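Local coordinates for uncharacterized protein (Shewanella amazonensis, PDB 2QVP) that is probably a zinc-dependent metallocarboxypeptidase-like hydrolase of the peptidase M14 family, though its substrate has not been established, at residues A[45-55]-A[146-157]; A[64-72]-A[263-271]. One frame throughout, in Å; residues are numbered along the deposited sequence.

Interaction 1 of 2, residues A[45-55]-A[146-157]; sequences LGQAGHHPLYL and EGRILLEHAHLL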
ATOM      1  N   LEU A  45     -14.799  -4.502  -4.596  1.00 14.04           N
ATOM      2  CA  LEU A  45     -14.234  -5.386  -5.632  1.00 15.17           C
ATOM      3  C   LEU A  45     -14.635  -6.839  -5.390  1.00 16.01           C
ATOM      4  O   LEU A  45     -14.902  -7.579  -6.347  1.00 14.72           O
ATOM      5  CB  LEU A  45     -12.706  -5.217  -5.747  1.00 15.15           C
ATOM      6  CG  LEU A  45     -12.216  -3.788  -6.042  1.00  9.68           C
ATOM      7  CD1 LEU A  45     -10.668  -3.772  -6.206  1.00  7.82           C
ATOM      8  CD2 LEU A  45     -12.877  -3.155  -7.268  1.00 14.30           C
ATOM      9  N   GLY A  46     -14.764  -7.216  -4.123  1.00 17.39           N
ATOM     10  CA  GLY A  46     -15.184  -8.556  -3.740  1.00 17.43           C
ATOM     11  C   GLY A  46     -15.160  -8.667  -2.233  1.00 18.06           C
ATOM     12  O   GLY A  46     -14.859  -7.684  -1.549  1.00 16.49           O
ATOM     13  N   GLN A  47     -15.502  -9.854  -1.731  1.00 20.43           N
ATOM     14  CA  GLN A  47     -15.532 -10.163  -0.307  1.00 21.54           C
ATOM     15  C   GLN A  47     -14.470 -11.219  -0.013  1.00 20.90           C
ATOM     16  O   GLN A  47     -14.197 -12.077  -0.847  1.00 17.98           O
ATOM     17  CB  GLN A  47     -16.914 -10.703   0.121  1.00 22.18           C
ATOM     18  CG  GLN A  47     -18.141  -9.759  -0.108  1.00 31.39           C
ATOM     19  CD  GLN A  47     -18.333  -8.649   0.957  1.00 41.92           C
ATOM     20  OE1 GLN A  47     -18.097  -8.851   2.146  1.00 46.33           O
ATOM     21  NE2 GLN A  47     -18.817  -7.490   0.519  1.00 44.69           N
ATOM     22  N   ALA A  48     -13.849 -11.105   1.153  1.00 20.62           N
ATOM     23  CA  ALA A  48     -12.907 -12.084   1.670  1.00 20.95           C
ATOM     24  C   ALA A  48     -13.376 -12.321   3.106  1.00 21.94           C
ATOM     25  O   ALA A  48     -13.356 -11.386   3.929  1.00 20.87           O
ATOM     26  CB  ALA A  48     -11.501 -11.575   1.621  1.00 22.00           C
ATOM     27  N   GLY A  49     -13.851 -13.543   3.385  1.00 21.07           N
ATOM     28  CA  GLY A  49     -14.393 -13.912   4.702  1.00 22.09           C
ATOM     29  C   GLY A  49     -15.525 -13.006   5.154  1.00 21.42           C
ATOM     30  O   GLY A  49     -15.608 -12.648   6.339  1.00 20.73           O
ATOM     31  N   HIS A  50     -16.368 -12.612   4.188  1.00 22.42           N
ATOM     32  CA  HIS A  50     -17.508 -11.684   4.391  1.00 23.09           C
ATOM     33  C   HIS A  50     -17.099 -10.263   4.819  1.00 21.48           C
ATOM     34  O   HIS A  50     -17.898  -9.549   5.424  1.00 23.36           O
ATOM     35  CB  HIS A  50     -18.548 -12.303   5.351  1.00 26.63           C
ATOM     36  CG  HIS A  50     -18.963 -13.678   4.941  1.00 28.50           C
ATOM     37  ND1 HIS A  50     -19.803 -13.905   3.874  1.00 31.83           N
ATOM     38  CD2 HIS A  50     -18.600 -14.896   5.404  1.00 35.56           C
ATOM     39  CE1 HIS A  50     -19.966 -15.205   3.717  1.00 38.20           C
ATOM     40  NE2 HIS A  50     -19.243 -15.829   4.632  1.00 37.28           N
ATOM     41  N   HIS A  51     -15.863  -9.878   4.485  1.00 20.08           N
ATOM     42  CA  HIS A  51     -15.315  -8.544   4.719  1.00 19.22           C
ATOM     43  C   HIS A  51     -15.059  -7.961   3.326  1.00 16.79           C
ATOM     44  O   HIS A  51     -14.449  -8.625   2.484  1.00 18.15           O
ATOM     45  CB  HIS A  51     -14.002  -8.559   5.510  1.00 17.70           C
ATOM     46  CG  HIS A  51     -14.121  -9.065   6.912  1.00 20.83           C
ATOM     47  ND1 HIS A  51     -14.775  -8.367   7.899  1.00 20.91           N
ATOM     48  CD2 HIS A  51     -13.619 -10.174   7.506  1.00 18.92           C
ATOM     49  CE1 HIS A  51     -14.689  -9.030   9.039  1.00 21.96           C
ATOM     50  NE2 HIS A  51     -13.990 -10.129   8.829  1.00 18.60           N
ATOM     51  N   PRO A  52     -15.510  -6.727   3.073  1.00 17.07           N
ATOM     52  CA  PRO A  52     -15.344  -6.206   1.728  1.00 16.99           C
ATOM     53  C   PRO A  52     -13.930  -5.776   1.400  1.00 16.79           C
ATOM     54  O   PRO A  52     -13.237  -5.256   2.277  1.00 17.53           O
ATOM     55  CB  PRO A  52     -16.263  -4.968   1.734  1.00 19.84           C
ATOM     56  CG  PRO A  52     -16.237  -4.510   3.198  1.00 17.36           C
ATOM     57  CD  PRO A  52     -16.181  -5.756   3.979  1.00 17.25           C
ATOM     58  N   LEU A  53     -13.507  -6.051   0.165  1.00 17.74           N
ATOM     59  CA  LEU A  53     -12.272  -5.508  -0.390  1.00 18.55           C
ATOM     60  C   LEU A  53     -12.669  -4.278  -1.204  1.00 18.76           C
ATOM     61  O   LEU A  53     -13.198  -4.401  -2.319  1.00 16.64           O
ATOM     62  CB  LEU A  53     -11.512  -6.484  -1.301  1.00 19.87           C
ATOM     63  CG  LEU A  53     -10.641  -7.576  -0.712  1.00 25.28           C
ATOM     64  CD1 LEU A  53     -11.512  -8.621  -0.002  1.00 26.69           C
ATOM     65  CD2 LEU A  53      -9.748  -8.211  -1.856  1.00 19.88           C
ATOM     66  N   TYR A  54     -12.381  -3.098  -0.652  1.00 19.24           N
ATOM     67  CA  TYR A  54     -12.721  -1.826  -1.279  1.00 15.89           C
ATOM     68  C   TYR A  54     -11.686  -1.200  -2.192  1.00 14.18           C
ATOM     69  O   TYR A  54     -10.482  -1.320  -1.984  1.00 17.48           O
ATOM     70  CB  TYR A  54     -12.968  -0.739  -0.199  1.00 17.33           C
ATOM     71  CG  TYR A  54     -14.218  -0.895   0.616  1.00 13.27           C
ATOM     72  CD1 TYR A  54     -15.480  -0.733   0.028  1.00 20.11           C
ATOM     73  CD2 TYR A  54     -14.158  -1.149   1.997  1.00 15.26           C
ATOM     74  CE1 TYR A  54     -16.646  -0.856   0.781  1.00 19.95           C
ATOM     75  CE2 TYR A  54     -15.316  -1.255   2.759  1.00 14.89           C
ATOM     76  CZ  TYR A  54     -16.555  -1.131   2.137  1.00 14.98           C
ATOM     77  OH  TYR A  54     -17.707  -1.248   2.867  1.00 18.29           O
ATOM     78  N   LEU A  55     -12.191  -0.491  -3.188  1.00 13.04           N
ATOM     79  CA  LEU A  55     -11.409   0.428  -3.984  1.00 13.56           C
ATOM     80  C   LEU A  55     -12.086   1.774  -3.743  1.00 12.58           C
ATOM     81  O   LEU A  55     -13.242   1.951  -4.103  1.00 10.84           O
ATOM     82  CB  LEU A  55     -11.431   0.096  -5.468  1.00 11.03           C
ATOM     83  CG  LEU A  55     -10.597   1.103  -6.289  1.00 15.51           C
ATOM     84  CD1 LEU A  55      -9.077   0.928  -5.972  1.00  5.34           C
ATOM     85  CD2 LEU A  55     -10.929   0.939  -7.744  1.00 11.26           C
ATOM     86  N   GLU A 146      -7.999 -13.117  -2.976  1.00 14.26           N
ATOM     87  CA  GLU A 146      -7.981 -11.654  -3.051  1.00 15.92           C
ATOM     88  C   GLU A 146      -7.265 -11.191  -4.318  1.00 14.39           C
ATOM     89  O   GLU A 146      -7.695 -10.250  -5.005  1.00 12.35           O
ATOM     90  CB  GLU A 146      -7.297 -11.030  -1.826  1.00 17.83           C
ATOM     91  CG  GLU A 146      -7.953 -11.352  -0.455  1.00 14.57           C
ATOM     92  CD  GLU A 146      -7.570 -12.685   0.153  1.00 24.56           C
ATOM     93  OE1 GLU A 146      -6.598 -13.334  -0.355  1.00 22.32           O
ATOM     94  OE2 GLU A 146      -8.247 -13.065   1.146  1.00 19.12           O
ATOM     95  N   GLY A 147      -6.160 -11.872  -4.621  1.00 13.68           N
ATOM     96  CA  GLY A 147      -5.390 -11.591  -5.810  1.00 12.19           C
ATOM     97  C   GLY A 147      -6.249 -11.811  -7.026  1.00 11.27           C
ATOM     98  O   GLY A 147      -6.182 -11.004  -7.934  1.00 12.29           O
ATOM     99  N   ARG A 148      -7.070 -12.875  -7.017  1.00 10.85           N
ATOM    100  CA  ARG A 148      -7.971 -13.149  -8.132  0.50 12.57           C
ATOM    101  C   ARG A 148      -9.037 -12.046  -8.244  1.00 13.79           C
ATOM    102  O   ARG A 148      -9.376 -11.625  -9.363  1.00 16.43           O
ATOM    103  CB  ARG A 148      -8.562 -14.558  -8.026  0.50 13.38           C
ATOM    104  CG  ARG A 148      -7.502 -15.644  -8.243  0.50 12.02           C
ATOM    105  CD  ARG A 148      -8.025 -17.065  -8.062  0.50 13.82           C
ATOM    106  NE  ARG A 148      -6.934 -18.031  -8.248  0.50 10.73           N
ATOM    107  CZ  ARG A 148      -6.572 -18.607  -9.402  0.50  2.00           C
ATOM    108  NH1 ARG A 148      -7.216 -18.391 -10.548  0.50  6.14           N
ATOM    109  NH2 ARG A 148      -5.543 -19.432  -9.407  0.50  4.72           N
ATOM    110  N   ILE A 149      -9.539 -11.554  -7.104  1.00 13.86           N
ATOM    111  CA  ILE A 149     -10.510 -10.427  -7.082  1.00 13.35           C
ATOM    112  C   ILE A 149      -9.903  -9.171  -7.718  1.00 11.80           C
ATOM    113  O   ILE A 149     -10.542  -8.541  -8.574  1.00 14.51           O
ATOM    114  CB  ILE A 149     -11.025 -10.101  -5.655  1.00 15.43           C
ATOM    115  CG1 ILE A 149     -12.042 -11.152  -5.222  1.00 11.92           C
ATOM    116  CG2 ILE A 149     -11.619  -8.628  -5.562  1.00 12.37           C
ATOM    117  CD1 ILE A 149     -12.392 -11.077  -3.778  1.00 15.21           C
ATOM    118  N   LEU A 150      -8.682  -8.818  -7.317  1.00 10.94           N
ATOM    119  CA  LEU A 150      -8.001  -7.645  -7.885  0.50 11.60           C
ATOM    120  C   LEU A 150      -7.676  -7.827  -9.370  1.00 12.10           C
ATOM    121  O   LEU A 150      -7.804  -6.866 -10.141  1.00 12.81           O
ATOM    122  CB  LEU A 150      -6.750  -7.259  -7.078  0.50 13.19           C
ATOM    123  CG  LEU A 150      -6.959  -6.263  -5.918  0.50 15.60           C
ATOM    124  CD1 LEU A 150      -8.263  -6.470  -5.140  0.50 17.51           C
ATOM    125  CD2 LEU A 150      -5.734  -6.290  -5.005  0.50 12.67           C
ATOM    126  N   LEU A 151      -7.278  -9.046  -9.778  1.00 11.03           N
ATOM    127  CA  LEU A 151      -6.975  -9.312 -11.198  1.00 11.70           C
ATOM    128  C   LEU A 151      -8.223  -9.224 -12.067  1.00 12.76           C
ATOM    129  O   LEU A 151      -8.146  -8.815 -13.214  1.00 14.30           O
ATOM    130  CB  LEU A 151      -6.285 -10.655 -11.453  1.00 11.24           C
ATOM    131  CG  LEU A 151      -4.752 -10.904 -11.506  1.00 15.03           C
ATOM    132  CD1 LEU A 151      -3.951  -9.663 -11.866  1.00  6.23           C
ATOM    133  CD2 LEU A 151      -4.176 -11.598 -10.278  1.00 12.43           C
ATOM    134  N   GLU A 152      -9.369  -9.613 -11.524  1.00 13.51           N
ATOM    135  CA  GLU A 152     -10.624  -9.420 -12.225  1.00 17.43           C
ATOM    136  C   GLU A 152     -10.906  -7.931 -12.510  1.00 15.45           C
ATOM    137  O   GLU A 152     -11.672  -7.665 -13.407  1.00 14.29           O
ATOM    138  CB  GLU A 152     -11.784 -10.063 -11.471  1.00 16.71           C
ATOM    139  CG  GLU A 152     -11.770 -11.572 -11.575  1.00 23.51           C
ATOM    140  CD  GLU A 152     -12.685 -12.276 -10.565  1.00 27.83           C
ATOM    141  OE1 GLU A 152     -13.334 -11.597  -9.725  1.00 40.84           O
ATOM    142  OE2 GLU A 152     -12.737 -13.529 -10.618  1.00 44.21           O
ATOM    143  N   HIS A 153     -10.315  -6.987 -11.756  1.00 16.57           N
ATOM    144  CA  HIS A 153     -10.474  -5.538 -12.035  1.00 15.62           C
ATOM    145  C   HIS A 153      -9.134  -4.958 -12.431  1.00 13.40           C
ATOM    146  O   HIS A 153      -8.840  -3.818 -12.115  1.00 14.01           O
ATOM    147  CB  HIS A 153     -11.082  -4.778 -10.826  1.00 15.40           C
ATOM    148  CG  HIS A 153     -12.360  -5.374 -10.314  1.00 16.17           C
ATOM    149  ND1 HIS A 153     -12.376  -6.459  -9.465  1.00 25.50           N
ATOM    150  CD2 HIS A 153     -13.659  -5.027 -10.498  1.00 13.00           C
ATOM    151  CE1 HIS A 153     -13.623  -6.768  -9.166  1.00 20.65           C
ATOM    152  NE2 HIS A 153     -14.421  -5.915  -9.775  1.00 16.32           N
ATOM    153  N   ALA A 154      -8.366  -5.724 -13.214  1.00 10.59           N
ATOM    154  CA  ALA A 154      -7.019  -5.351 -13.579  1.00 11.38           C
ATOM    155  C   ALA A 154      -6.960  -4.043 -14.311  1.00 11.90           C
ATOM    156  O   ALA A 154      -6.166  -3.188 -13.963  1.00 13.43           O
ATOM    157  CB  ALA A 154      -6.343  -6.465 -14.420  1.00 10.11           C
ATOM    158  N   HIS A 155      -7.822  -3.873 -15.303  1.00 15.06           N
ATOM    159  CA  HIS A 155      -7.849  -2.651 -16.095  1.00 14.78           C
ATOM    160  C   HIS A 155      -8.062  -1.405 -15.242  1.00 13.79           C
ATOM    161  O   HIS A 155      -7.310  -0.437 -15.376  1.00 14.09           O
ATOM    162  CB  HIS A 155      -8.932  -2.738 -17.170  1.00 16.04           C
ATOM    163  CG  HIS A 155      -8.983  -1.536 -18.043  1.00 16.13           C
ATOM    164  ND1 HIS A 155     -10.011  -0.619 -17.989  1.00 24.47           N
ATOM    165  CD2 HIS A 155      -8.097  -1.061 -18.943  1.00 21.91           C
ATOM    166  CE1 HIS A 155      -9.765   0.359 -18.843  1.00 25.93           C
ATOM    167  NE2 HIS A 155      -8.617   0.107 -19.442  1.00 18.75           N
ATOM    168  N   LEU A 156      -9.070  -1.457 -14.370  1.00 13.54           N
ATOM    169  CA  LEU A 156      -9.371  -0.366 -13.438  1.00 13.03           C
ATOM    170  C   LEU A 156      -8.163   0.018 -12.567  1.00 11.72           C
ATOM    171  O   LEU A 156      -7.886   1.193 -12.409  1.00 12.86           O
ATOM    172  CB  LEU A 156     -10.539  -0.758 -12.514  1.00 11.49           C
ATOM    173  CG  LEU A 156     -11.073   0.239 -11.474  1.00 16.98           C
ATOM    174  CD1 LEU A 156     -11.707   1.394 -12.173  1.00 14.59           C
ATOM    175  CD2 LEU A 156     -12.069  -0.434 -10.541  1.00 14.98           C
ATOM    176  N   LEU A 157      -7.461  -0.993 -12.036  1.00 11.30           N
ATOM    177  CA  LEU A 157      -6.317  -0.789 -11.150  0.50  9.34           C
ATOM    178  C   LEU A 157      -5.074  -0.317 -11.898  1.00 10.62           C
ATOM    179  O   LEU A 157      -4.224   0.365 -11.320  1.00 10.65           O
ATOM    180  CB  LEU A 157      -6.037  -2.073 -10.378  0.50  9.49           C
ATOM    181  CG  LEU A 157      -7.191  -2.554  -9.492  0.50  2.00           C
ATOM    182  CD1 LEU A 157      -6.938  -3.981  -9.070  0.50 10.91           C
ATOM    183  CD2 LEU A 157      -7.404  -1.631  -8.270  0.50  2.00           C
TER
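Strand 45-48 runs nearly antiparallel to helix 146-152, their axes 7.8 Å apart at 171°, and the CA atoms of Gly46 and Ile149 are 6.0 Å apart. Leu45 makes the largest contribution from the hairpin. Its CB rests on Ile149 CG2 at 3.6 Å. CD1 meets Leu150 CD1 in one of that residue's two conformers, the side chains crossing at about a right angle, and CD2 sits over the centre of the His153 imidazole, 3.8 Å from the ring centroid, in a CH-pi contact. The ring, at the N-cap of the next helix, is tied back to the preceding one: His153 ND1 donates to Ile149 O at 2.9 Å, near the ring plane, which limits the ring's rotation and helps keep this face turned to Leu45. Leu53 CD2 packs on Glu146 CB at 3.7 Å, and Ala48 CB touches Glu146 OE2, while OE1 takes a hydrogen bond from Asn120 ND2. With CG anti to the backbone N (chi1 179°), Leu55 meets Leu156 tip to tip, though their CD2 methyls sit closer than normal contact and the exact fit is doubtful; one conformer of Leu157 slides past it. Leu105 of strand 101-105 adds to this apolar layer. The hairpin, closed by a type I' turn from Ala48 to His51, forms one margin of the mixed sheet, and its packing against a helix is the layered alpha/beta build of the M14 fold.

Interaction 2 of 2, residues A[64-72]-A[263-271]; sequences GLPNLLISA and MNTFVNMLA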
ATOM      1  N   GLY A  64      -6.673  15.077 -17.419  1.00 25.35           N
ATOM      2  CA  GLY A  64      -5.283  15.536 -17.361  1.00 25.09           C
ATOM      3  C   GLY A  64      -4.514  15.481 -16.050  1.00 23.89           C
ATOM      4  O   GLY A  64      -3.383  15.971 -16.004  1.00 23.24           O
ATOM      5  N   LEU A  65      -5.107  14.906 -14.997  1.00 22.72           N
ATOM      6  CA  LEU A  65      -4.463  14.817 -13.681  1.00 18.77           C
ATOM      7  C   LEU A  65      -3.846  13.451 -13.536  1.00 17.56           C
ATOM      8  O   LEU A  65      -4.344  12.499 -14.147  1.00 16.78           O
ATOM      9  CB  LEU A  65      -5.480  15.014 -12.560  1.00 18.59           C
ATOM     10  CG  LEU A  65      -6.245  16.339 -12.557  1.00 21.53           C
ATOM     11  CD1 LEU A  65      -7.253  16.330 -11.431  1.00 21.23           C
ATOM     12  CD2 LEU A  65      -5.301  17.526 -12.424  1.00 19.20           C
ATOM     13  N   PRO A  66      -2.749  13.340 -12.746  1.00 16.31           N
ATOM     14  CA  PRO A  66      -2.159  12.013 -12.544  1.00 15.87           C
ATOM     15  C   PRO A  66      -3.095  11.045 -11.796  1.00 11.58           C
ATOM     16  O   PRO A  66      -3.928  11.472 -11.002  1.00 12.03           O
ATOM     17  CB  PRO A  66      -0.895  12.296 -11.708  1.00 16.49           C
ATOM     18  CG  PRO A  66      -1.113  13.630 -11.084  1.00 14.74           C
ATOM     19  CD  PRO A  66      -1.970  14.395 -12.062  1.00 17.78           C
ATOM     20  N   ASN A  67      -2.960   9.778 -12.134  1.00 11.92           N
ATOM     21  CA  ASN A  67      -3.668   8.683 -11.536  1.00 11.51           C
ATOM     22  C   ASN A  67      -2.704   7.988 -10.617  1.00 13.44           C
ATOM     23  O   ASN A  67      -1.796   7.280 -11.079  1.00 11.84           O
ATOM     24  CB  ASN A  67      -4.172   7.697 -12.581  1.00 12.31           C
ATOM     25  CG  ASN A  67      -5.222   8.299 -13.511  1.00 13.47           C
ATOM     26  OD1 ASN A  67      -5.624   9.456 -13.358  1.00 12.79           O
ATOM     27  ND2 ASN A  67      -5.638   7.518 -14.511  1.00 14.40           N
ATOM     28  N   LEU A  68      -2.904   8.209  -9.320  1.00 11.47           N
ATOM     29  CA  LEU A  68      -2.104   7.591  -8.288  1.00 12.62           C
ATOM     30  C   LEU A  68      -2.938   6.551  -7.512  1.00 11.47           C
ATOM     31  O   LEU A  68      -4.088   6.786  -7.241  1.00  9.51           O
ATOM     32  CB  LEU A  68      -1.567   8.655  -7.338  1.00 11.26           C
ATOM     33  CG  LEU A  68      -0.163   9.226  -7.513  1.00 16.68           C
ATOM     34  CD1 LEU A  68       0.318   9.294  -8.959  1.00 11.01           C
ATOM     35  CD2 LEU A  68      -0.094  10.563  -6.755  1.00  9.28           C
ATOM     36  N   LEU A  69      -2.336   5.397  -7.215  1.00 10.46           N
ATOM     37  CA  LEU A  69      -2.982   4.349  -6.412  1.00 10.84           C
ATOM     38  C   LEU A  69      -2.140   4.083  -5.169  1.00 12.21           C
ATOM     39  O   LEU A  69      -0.900   3.960  -5.259  1.00 10.82           O
ATOM     40  CB  LEU A  69      -3.167   3.062  -7.207  1.00  9.38           C
ATOM     41  CG  LEU A  69      -3.813   1.848  -6.493  1.00  9.10           C
ATOM     42  CD1 LEU A  69      -5.198   2.163  -5.978  1.00  3.22           C
ATOM     43  CD2 LEU A  69      -3.845   0.643  -7.413  1.00 12.38           C
ATOM     44  N   ILE A  70      -2.812   3.995  -4.020  1.00 10.87           N
ATOM     45  CA  ILE A  70      -2.192   3.638  -2.792  1.00  9.72           C
ATOM     46  C   ILE A  70      -2.829   2.348  -2.305  1.00 11.34           C
ATOM     47  O   ILE A  70      -4.047   2.302  -2.177  1.00 10.42           O
ATOM     48  CB  ILE A  70      -2.350   4.711  -1.704  1.00 13.09           C
ATOM     49  CG1 ILE A  70      -1.804   6.083  -2.180  1.00 13.35           C
ATOM     50  CG2 ILE A  70      -1.660   4.216  -0.445  1.00  7.61           C
ATOM     51  CD1 ILE A  70      -1.847   7.176  -1.138  1.00  9.29           C
ATOM     52  N   SER A  71      -2.030   1.310  -2.021  1.00 10.80           N
ATOM     53  CA  SER A  71      -2.600   0.056  -1.489  1.00 12.81           C
ATOM     54  C   SER A  71      -1.995  -0.326  -0.128  1.00 13.14           C
ATOM     55  O   SER A  71      -0.862   0.045   0.197  1.00 12.60           O
ATOM     56  CB  SER A  71      -2.489  -1.102  -2.487  1.00 12.69           C
ATOM     57  OG  SER A  71      -1.150  -1.300  -2.902  1.00 15.92           O
ATOM     58  N   ALA A  72      -2.770  -1.041   0.674  1.00 11.58           N
ATOM     59  CA  ALA A  72      -2.299  -1.476   1.982  1.00 13.94           C
ATOM     60  C   ALA A  72      -2.964  -2.776   2.395  1.00 13.25           C
ATOM     61  O   ALA A  72      -3.951  -3.195   1.797  1.00 15.24           O
ATOM     62  CB  ALA A  72      -2.545  -0.386   3.042  1.00 13.36           C
HETATM   63  N   MSE A 263       2.848   8.357   2.306  1.00 15.50           N
HETATM   64  CA  MSE A 263       1.708   8.595   1.393  1.00 13.53           C
HETATM   65  C   MSE A 263       1.628  10.058   0.992  1.00 12.37           C
HETATM   66  O   MSE A 263       1.431  10.374  -0.194  1.00 13.06           O
HETATM   67  CB  MSE A 263       0.381   8.130   1.996  1.00 16.48           C
HETATM   68  CG  MSE A 263       0.317   6.640   2.211  1.00 15.99           C
HETATM   69 SE   MSE A 263      -1.130   6.048   3.318  0.75  7.80          SE
HETATM   70  CE  MSE A 263      -0.417   4.352   3.908  1.00 17.28           C
ATOM     71  N   ASN A 264       1.818  10.942   1.965  1.00 13.72           N
ATOM     72  CA  ASN A 264       1.905  12.393   1.709  1.00 15.37           C
ATOM     73  C   ASN A 264       3.021  12.755   0.740  1.00 15.58           C
ATOM     74  O   ASN A 264       2.790  13.518  -0.182  1.00 15.77           O
ATOM     75  CB  ASN A 264       2.145  13.194   2.996  1.00 15.56           C
ATOM     76  CG  ASN A 264       0.919  13.264   3.896  1.00 20.85           C
ATOM     77  OD1 ASN A 264      -0.225  13.292   3.428  1.00 29.23           O
ATOM     78  ND2 ASN A 264       1.162  13.323   5.209  1.00 32.31           N
ATOM     79  N   THR A 265       4.218  12.208   0.960  1.00 13.22           N
ATOM     80  CA  THR A 265       5.385  12.458   0.099  1.00 12.63           C
ATOM     81  C   THR A 265       5.164  11.914  -1.299  1.00 12.84           C
ATOM     82  O   THR A 265       5.504  12.581  -2.267  1.00 11.06           O
ATOM     83  CB  THR A 265       6.660  11.831   0.687  1.00 12.80           C
ATOM     84  OG1 THR A 265       6.823  12.288   2.033  1.00 15.24           O
ATOM     85  CG2 THR A 265       7.887  12.215  -0.112  1.00 16.23           C
ATOM     86  N   PHE A 266       4.593  10.710  -1.377  1.00 13.10           N
ATOM     87  CA  PHE A 266       4.267  10.057  -2.637  1.00 14.58           C
ATOM     88  C   PHE A 266       3.333  10.935  -3.486  1.00 14.86           C
ATOM     89  O   PHE A 266       3.650  11.212  -4.655  1.00 14.14           O
ATOM     90  CB  PHE A 266       3.678   8.663  -2.342  1.00 16.65           C
ATOM     91  CG  PHE A 266       3.139   7.946  -3.539  1.00 13.80           C
ATOM     92  CD1 PHE A 266       3.990   7.319  -4.442  1.00 10.33           C
ATOM     93  CD2 PHE A 266       1.765   7.857  -3.734  1.00 18.45           C
ATOM     94  CE1 PHE A 266       3.449   6.623  -5.536  1.00 12.36           C
ATOM     95  CE2 PHE A 266       1.219   7.176  -4.801  1.00 10.26           C
ATOM     96  CZ  PHE A 266       2.048   6.563  -5.705  1.00 13.68           C
ATOM     97  N   VAL A 267       2.237  11.403  -2.885  1.00 14.34           N
ATOM     98  CA  VAL A 267       1.263  12.280  -3.558  0.50 16.31           C
ATOM     99  C   VAL A 267       1.860  13.660  -3.842  1.00 16.47           C
ATOM    100  O   VAL A 267       1.607  14.233  -4.909  1.00 17.58           O
ATOM    101  CB  VAL A 267      -0.072  12.394  -2.734  0.50 15.80           C
ATOM    102  CG1 VAL A 267      -1.001  13.476  -3.285  0.50 19.11           C
ATOM    103  CG2 VAL A 267      -0.790  11.065  -2.710  0.50 15.95           C
ATOM    104  N   ASN A 268       2.643  14.186  -2.884  1.00 16.97           N
ATOM    105  CA  ASN A 268       3.340  15.493  -3.017  1.00 19.78           C
ATOM    106  C   ASN A 268       4.259  15.567  -4.230  1.00 22.02           C
ATOM    107  O   ASN A 268       4.248  16.553  -4.960  1.00 25.27           O
ATOM    108  CB  ASN A 268       4.245  15.839  -1.809  1.00 20.64           C
ATOM    109  CG  ASN A 268       3.516  16.480  -0.643  1.00 23.63           C
ATOM    110  OD1 ASN A 268       2.279  16.631  -0.613  1.00 16.41           O
ATOM    111  ND2 ASN A 268       4.320  16.860   0.364  1.00 28.50           N
HETATM  112  N   MSE A 269       5.097  14.552  -4.397  1.00 22.28           N
HETATM  113  CA  MSE A 269       6.026  14.473  -5.527  0.50 21.59           C
HETATM  114  C   MSE A 269       5.309  14.307  -6.876  1.00 21.70           C
HETATM  115  O   MSE A 269       5.561  15.055  -7.835  1.00 20.65           O
HETATM  116  CB  MSE A 269       6.992  13.292  -5.338  0.50 22.10           C
HETATM  117  CG  MSE A 269       7.992  13.404  -4.190  0.50 26.52           C
HETATM  118 SE   MSE A 269       9.507  14.598  -4.535  0.37 35.99          SE
HETATM  119  CE  MSE A 269       8.728  16.372  -4.228  0.50 34.22           C
ATOM    120  N   LEU A 270       4.442  13.306  -6.938  1.00 20.54           N
ATOM    121  CA  LEU A 270       3.739  12.966  -8.162  1.00 21.86           C
ATOM    122  C   LEU A 270       2.551  13.860  -8.531  1.00 20.72           C
ATOM    123  O   LEU A 270       2.148  13.871  -9.707  1.00 21.83           O
ATOM    124  CB  LEU A 270       3.325  11.485  -8.114  1.00 21.18           C
ATOM    125  CG  LEU A 270       4.468  10.490  -7.860  1.00 22.03           C
ATOM    126  CD1 LEU A 270       3.941   9.085  -8.007  1.00 18.03           C
ATOM    127  CD2 LEU A 270       5.672  10.734  -8.795  1.00  9.18           C
ATOM    128  N   ALA A 271       1.998  14.592  -7.574  1.00 19.76           N
ATOM    129  CA  ALA A 271       0.912  15.544  -7.861  1.00 24.13           C
ATOM    130  C   ALA A 271       1.138  16.819  -7.021  1.00 25.67           C
ATOM    131  O   ALA A 271       0.393  17.079  -6.078  1.00 27.61           O
ATOM    132  CB  ALA A 271      -0.413  14.907  -7.580  1.00 23.05           C
TER
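Strand 67-72 and helix 263-270 lie almost antiparallel, 170° between their directions and 10.1 Å between their axes, with Leu68 reaching from the strand into the helix surface. Followed outward, Leu68 starts with CB beside Phe266 CE2 at 4.0 Å. One bond farther, CG closes on the same ring carbon at 3.7 Å and also lies near Phe266 CZ, the leucine and the ring sliding past each other in opposite directions. At the branch both methyls straddle Leu270 CB; CD1 goes on to Leu270 CD1 at 3.8 Å, and CD2 to Val267 CA at 3.9 Å. Phe266 can come alongside because its CG stands anti to the backbone N (chi1 173°), bringing the CE2 end of the ring to the strand, where Ile70 CG1 also touches it at 4.1 Å. Ile70 CD1 goes on to Met263, a selenomethionine, 4.0 Å from its CB, and Leu85 of helix 80-91 packs on Ile70 as well. At the other end of the contact Pro66 CG lies 3.8 Å from Ala271 CB, just where the chain leaves the helix, and it also approaches Leu270 O. No hydrogen bond crosses between the segments. The strand's backbone groups pair instead with neighbours in the sheet, among them Asn101 and Ser103. Cohesion here therefore comes from dispersion and from burying apolar surface, with shape rather than polar pairing setting how the helix sits on the sheet.

Both contacts illustrate one principle: helices pack on a shared mixed sheet through apolar side chains, with no hydrogen bond crossing either interface. Their places differ. Interaction 1 involves the hairpin at the margin of the sheet and is only partly buried, and an imidazole and a carboxylate lie among its leucines. Interaction 2 uses a strand from the middle of the sheet, is buried, and is made almost wholly of apolar side chains. The two meet where Leu69, pointing away from helix 263-270, packs its CD1 against Leu55 CD1 and its CD2 near Leu157 O, so strand 67-72 has helices packed on both faces.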